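Local coordinates for beta-N-acetylglucosaminidase-like protein Glycoside hydrolase family 20 (Flavobacterium johnsoniae, PDB 6YHH) that probably hydrolyses chitin-derived oligosaccharides as a family 20 beta-N-acetylglucosaminidase (chitobiase), releasing N-acetylglucosamine, at residues I512-I516 / F553-A559; S524-F528 / V599-L603. One frame throughout, in Å; residues are numbered along the deposited sequence.

Interaction 1. Residues I512-I516 / F553-A559; sequences ILRNI and FTLFADA
Residues 512-516 are regular alpha helix, with I516 N bonded to I512 O at 2.9 Å. In the facing chain, 553-555 is loop: F553 and T554 are not extended (phi/psi -111/51° and -121/26°), whereas L555 is (-118/-178°) and leads into a weakly bonded helical turn at about 556-559. Reciprocally, L555 N bonds D558 OD2 at 3.0 Å and D558 N bonds L555 O at 2.9 Å. CA-CA distances of 5.5 Å (I512-T554) and 6.4 Å (I516-L555) set the register. I512 and I516, both mt and one turn apart, point toward the loop: I512 CG2 lies 3.5 Å from both T554 O and L555 O and 3.9 Å from A559 CB, and I516 CD1 3.4 Å from F556 N. L513 CD2 reaches A559 CB at 3.7 Å. N515 (t) fixes the loop by a hydrogen bond from N515 ND2 to T554 O (3.0 Å, 147°); at the dimer interface it also bonds R497 and G54 of the second subunit, and T554 OG1 the same G54. A helix face thus packs on a loop and its turn within the C-terminal helical region. D558 salt-bridges R540, and F556 touches V525 and T529 of helix 523-529 and V660 of strand 660-662.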
loop_
_atom_site.group_PDB
_atom_site.type_symbol
_atom_site.label_atom_id
_atom_site.label_comp_id
_atom_site.label_asym_id
_atom_site.label_seq_id
_atom_site.Cartn_x
_atom_site.Cartn_y
_atom_site.Cartn_z
ATOM N N ILE A 512 3.524 -11.301 -5.004
ATOM C CA ILE A 512 4.526 -11.813 -5.954
ATOM C C ILE A 512 4.364 -13.319 -6.136
ATOM O O ILE A 512 4.378 -13.810 -7.259
ATOM C CB ILE A 512 5.942 -11.454 -5.529
ATOM C CG1 ILE A 512 6.108 -9.915 -5.690
ATOM C CG2 ILE A 512 6.975 -12.131 -6.395
ATOM C CD1 ILE A 512 7.284 -9.381 -4.892
ATOM N N LEU A 513 4.115 -14.037 -5.052
ATOM C CA LEU A 513 4.002 -15.504 -5.137
ATOM C C LEU A 513 2.740 -15.880 -5.944
ATOM O O LEU A 513 2.764 -16.792 -6.733
ATOM C CB LEU A 513 4.011 -16.152 -3.789
ATOM C CG LEU A 513 5.355 -16.001 -3.155
ATOM C CD1 LEU A 513 5.223 -16.645 -1.780
ATOM C CD2 LEU A 513 6.563 -16.563 -3.860
ATOM N N ARG A 514 1.651 -15.125 -5.757
ATOM C CA ARG A 514 0.429 -15.363 -6.599
ATOM C C ARG A 514 0.701 -15.102 -8.060
ATOM O O ARG A 514 0.287 -15.909 -8.937
ATOM C CB ARG A 514 -0.766 -14.576 -6.088
ATOM C CG ARG A 514 -1.430 -15.236 -4.866
ATOM C CD ARG A 514 -2.695 -14.446 -4.473
ATOM N NE ARG A 514 -2.429 -13.149 -3.822
ATOM C CZ ARG A 514 -2.150 -12.946 -2.537
ATOM N NH1 ARG A 514 -1.998 -13.954 -1.705
ATOM N NH2 ARG A 514 -1.926 -11.721 -2.102
ATOM N N ASN A 515 1.454 -14.060 -8.363
ATOM C CA ASN A 515 1.835 -13.798 -9.748
ATOM C C ASN A 515 2.640 -15.002 -10.306
ATOM O O ASN A 515 2.380 -15.481 -11.404
ATOM C CB ASN A 515 2.668 -12.515 -9.813
ATOM C CG ASN A 515 3.098 -12.240 -11.232
ATOM O OD1 ASN A 515 2.247 -12.109 -12.114
ATOM N ND2 ASN A 515 4.429 -12.145 -11.457
ATOM N N ILE A 516 3.631 -15.439 -9.563
ATOM C CA ILE A 516 4.471 -16.517 -9.995
ATOM C C ILE A 516 3.668 -17.842 -10.210
ATOM O O ILE A 516 3.900 -18.534 -11.218
ATOM C CB ILE A 516 5.613 -16.751 -8.992
ATOM C CG1 ILE A 516 6.548 -15.581 -9.060
ATOM C CG2 ILE A 516 6.331 -18.060 -9.183
ATOM C CD1 ILE A 516 7.524 -15.650 -7.855
ATOM N N PHE A 553 10.079 -6.616 -11.525
ATOM C CA PHE A 553 10.586 -7.099 -10.196
ATOM C C PHE A 553 9.450 -7.796 -9.496
ATOM O O PHE A 553 9.127 -7.562 -8.319
ATOM C CB PHE A 553 11.181 -5.937 -9.373
ATOM C CG PHE A 553 12.448 -5.399 -9.940
ATOM C CD1 PHE A 553 13.643 -5.930 -9.596
ATOM C CD2 PHE A 553 12.434 -4.388 -10.873
ATOM C CE1 PHE A 553 14.828 -5.507 -10.196
ATOM C CE2 PHE A 553 13.622 -3.882 -11.396
ATOM C CZ PHE A 553 14.817 -4.439 -11.067
ATOM N N THR A 554 8.845 -8.731 -10.240
ATOM C CA THR A 554 7.686 -9.520 -9.798
ATOM C C THR A 554 7.944 -11.030 -9.810
ATOM O O THR A 554 7.002 -11.841 -9.919
ATOM C CB THR A 554 6.524 -9.191 -10.751
ATOM O OG1 THR A 554 6.974 -9.467 -12.063
ATOM C CG2 THR A 554 6.062 -7.728 -10.643
ATOM N N LEU A 555 9.207 -11.408 -9.681
ATOM C CA LEU A 555 9.630 -12.773 -9.937
ATOM C C LEU A 555 10.183 -13.367 -8.671
ATOM O O LEU A 555 10.208 -12.732 -7.613
ATOM C CB LEU A 555 10.628 -12.784 -11.076
ATOM C CG LEU A 555 10.162 -12.245 -12.454
ATOM C CD1 LEU A 555 11.244 -12.470 -13.523
ATOM C CD2 LEU A 555 8.841 -12.874 -12.864
ATOM N N PHE A 556 10.666 -14.627 -8.766
ATOM C CA PHE A 556 11.020 -15.302 -7.516
ATOM C C PHE A 556 12.052 -14.608 -6.658
ATOM O O PHE A 556 11.907 -14.562 -5.429
ATOM C CB PHE A 556 11.485 -16.706 -7.808
ATOM C CG PHE A 556 11.580 -17.613 -6.582
ATOM C CD1 PHE A 556 10.455 -18.021 -5.903
ATOM C CD2 PHE A 556 12.816 -18.012 -6.151
ATOM C CE1 PHE A 556 10.594 -18.851 -4.796
ATOM C CE2 PHE A 556 12.976 -18.811 -5.040
ATOM C CZ PHE A 556 11.852 -19.240 -4.378
ATOM N N ALA A 557 13.084 -14.036 -7.240
ATOM C CA ALA A 557 14.100 -13.336 -6.445
ATOM C C ALA A 557 13.524 -12.173 -5.625
ATOM O O ALA A 557 13.992 -11.895 -4.528
ATOM C CB ALA A 557 15.222 -12.824 -7.316
ATOM N N ASP A 558 12.466 -11.554 -6.177
ATOM C CA ASP A 558 11.799 -10.429 -5.532
ATOM C C ASP A 558 10.970 -10.826 -4.341
ATOM O O ASP A 558 10.733 -10.001 -3.496
ATOM C CB ASP A 558 10.979 -9.688 -6.582
ATOM C CG ASP A 558 11.835 -9.357 -7.743
ATOM O OD1 ASP A 558 12.833 -8.596 -7.509
ATOM O OD2 ASP A 558 11.592 -9.827 -8.858
ATOM N N ALA A 559 10.580 -12.111 -4.232
ATOM C CA ALA A 559 9.912 -12.667 -3.062
ATOM C C ALA A 559 10.817 -13.224 -2.021
ATOM O O ALA A 559 10.404 -13.446 -0.882
ATOM C CB ALA A 559 8.968 -13.799 -3.553
#

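Interaction 2. Residues S524-F528 / V599-L603; sequences SVNEF and VNKGL
Two helical segments, 524-528 of helix 523-529 and 599-603 of helix 583-607, cross at -132° with their axes 8.8 Å apart at closest approach, oblique but closer to antiparallel than to parallel. Each has its own i to i+4 bond, F528 N to S524 O at 3.0 Å and L603 N to V599 O at 2.9 Å. The nearest CA pair is S524-V599, at 5.0 Å. S524 is one bump: in the m rotamer it points at the flat backbone of G602, and S524 OG rests 3.5 Å from G602 CA. An ideal CB on G602 would lie 2.0 Å from that oxygen, a clash. V599 fills the hollow bounded by S524, E527 and F528, its CG1 3.5 Å from S524 O and 3.9 Å from F528 CB, its CG2 3.4 Å from E527 OE1; the E527 carboxylate forms a salt bridge with K523. L603 (mt) is the third bump: CD2 sits 4.0 Å from V525 CB, and CD1 lies over one face of the F528 ring, 4.0 Å from F528 CG. No hydrogen bond crosses: this is oblique helix-helix packing in which glycine permits close approach. Helix 617-634 closes over F528 and L603 through S620, and helix 507-517 packs against V525 through L513.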
loop_
_atom_site.group_PDB
_atom_site.type_symbol
_atom_site.label_atom_id
_atom_site.label_comp_id
_atom_site.label_asym_id
_atom_site.label_seq_id
_atom_site.Cartn_x
_atom_site.Cartn_y
_atom_site.Cartn_z
ATOM N N SER A 524 3.604 -24.158 -1.691
ATOM C CA SER A 524 4.906 -24.736 -2.036
ATOM C C SER A 524 5.920 -23.685 -2.445
ATOM O O SER A 524 7.105 -23.772 -2.097
ATOM C CB SER A 524 4.724 -25.760 -3.129
ATOM O OG SER A 524 3.994 -26.799 -2.523
ATOM N N VAL A 525 5.454 -22.656 -3.164
ATOM C CA VAL A 525 6.406 -21.595 -3.553
ATOM C C VAL A 525 6.818 -20.736 -2.372
ATOM O O VAL A 525 7.970 -20.367 -2.236
ATOM C CB VAL A 525 5.883 -20.790 -4.757
ATOM C CG1 VAL A 525 4.681 -19.992 -4.477
ATOM C CG2 VAL A 525 6.987 -19.908 -5.279
ATOM N N ASN A 526 5.894 -20.474 -1.459
ATOM C CA ASN A 526 6.242 -19.786 -0.211
ATOM C C ASN A 526 7.235 -20.593 0.626
ATOM O O ASN A 526 8.246 -20.071 1.109
ATOM C CB ASN A 526 4.963 -19.515 0.559
ATOM C CG ASN A 526 5.210 -18.632 1.771
ATOM O OD1 ASN A 526 5.745 -17.513 1.686
ATOM N ND2 ASN A 526 4.872 -19.194 2.943
ATOM N N GLU A 527 6.985 -21.893 0.756
ATOM C CA GLU A 527 7.966 -22.704 1.475
ATOM C C GLU A 527 9.308 -22.714 0.823
ATOM O O GLU A 527 10.368 -22.758 1.499
ATOM C CB GLU A 527 7.439 -24.161 1.682
ATOM C CG GLU A 527 6.207 -24.183 2.543
ATOM C CD GLU A 527 5.473 -25.506 2.559
ATOM O OE1 GLU A 527 5.597 -26.318 1.625
ATOM O OE2 GLU A 527 4.671 -25.685 3.542
ATOM N N PHE A 528 9.350 -22.712 -0.501
ATOM C CA PHE A 528 10.658 -22.674 -1.196
ATOM C C PHE A 528 11.364 -21.302 -0.968
ATOM O O PHE A 528 12.599 -21.279 -0.880
ATOM C CB PHE A 528 10.531 -22.963 -2.687
ATOM C CG PHE A 528 11.834 -23.426 -3.319
ATOM C CD1 PHE A 528 12.523 -24.544 -2.799
ATOM C CD2 PHE A 528 12.370 -22.805 -4.410
ATOM C CE1 PHE A 528 13.760 -24.891 -3.323
ATOM C CE2 PHE A 528 13.584 -23.177 -4.960
ATOM C CZ PHE A 528 14.275 -24.251 -4.412
ATOM N N VAL A 599 7.961 -30.055 -1.157
ATOM C CA VAL A 599 7.946 -28.746 -1.812
ATOM C C VAL A 599 8.219 -28.867 -3.317
ATOM O O VAL A 599 7.534 -28.275 -4.145
ATOM C CB VAL A 599 8.978 -27.797 -1.130
ATOM C CG1 VAL A 599 9.238 -26.570 -2.006
ATOM C CG2 VAL A 599 8.543 -27.452 0.297
ATOM N N ASN A 600 9.182 -29.668 -3.675
ATOM C CA ASN A 600 9.537 -29.834 -5.071
ATOM C C ASN A 600 8.356 -30.445 -5.800
ATOM O O ASN A 600 8.048 -30.040 -6.910
ATOM C CB ASN A 600 10.771 -30.679 -5.268
ATOM C CG ASN A 600 11.138 -30.810 -6.709
ATOM O OD1 ASN A 600 11.439 -29.833 -7.404
ATOM N ND2 ASN A 600 11.030 -32.061 -7.227
ATOM N N LYS A 601 7.720 -31.469 -5.226
ATOM C CA LYS A 601 6.496 -32.008 -5.861
ATOM C C LYS A 601 5.457 -30.940 -6.075
ATOM O O LYS A 601 4.898 -30.839 -7.155
ATOM C CB LYS A 601 5.823 -33.149 -5.065
ATOM C CG LYS A 601 6.722 -34.395 -4.926
ATOM C CD LYS A 601 6.257 -35.393 -3.893
ATOM C CE LYS A 601 5.030 -36.176 -4.246
ATOM N NZ LYS A 601 4.243 -36.779 -3.088
ATOM N N GLY A 602 5.256 -30.078 -5.097
ATOM C CA GLY A 602 4.282 -29.034 -5.221
ATOM C C GLY A 602 4.596 -28.032 -6.292
ATOM O O GLY A 602 3.709 -27.625 -7.079
ATOM N N LEU A 603 5.880 -27.704 -6.430
ATOM C CA LEU A 603 6.294 -26.795 -7.474
ATOM C C LEU A 603 6.098 -27.397 -8.873
ATOM O O LEU A 603 5.628 -26.745 -9.838
ATOM C CB LEU A 603 7.743 -26.412 -7.267
ATOM C CG LEU A 603 8.052 -25.557 -6.028
ATOM C CD1 LEU A 603 9.576 -25.332 -5.962
ATOM C CD2 LEU A 603 7.275 -24.245 -6.120
#

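Overall arrangement
The two interactions are neighbouring contacts of the C-terminal helical region, their centres 14 Å apart and both far from the predicted proton donor E317. Helices 507-517 and 523-529 follow each other in the chain, and each supplies one partner. F556 and L513 join the two contacts: F556 CZ packs 3.6 Å from F528 CD2, and L513 CD2 lies 3.7 Å from V525 CG2. Interaction 1 is the more buried, with seven of ten touching residues buried and 355 Å² covered, and it mixes apolar packing with polar links that continue into the second subunit. Interaction 2, partly buried at 295 Å², relies on apolar and van der Waals fit alone and touches no other chain of the assembly.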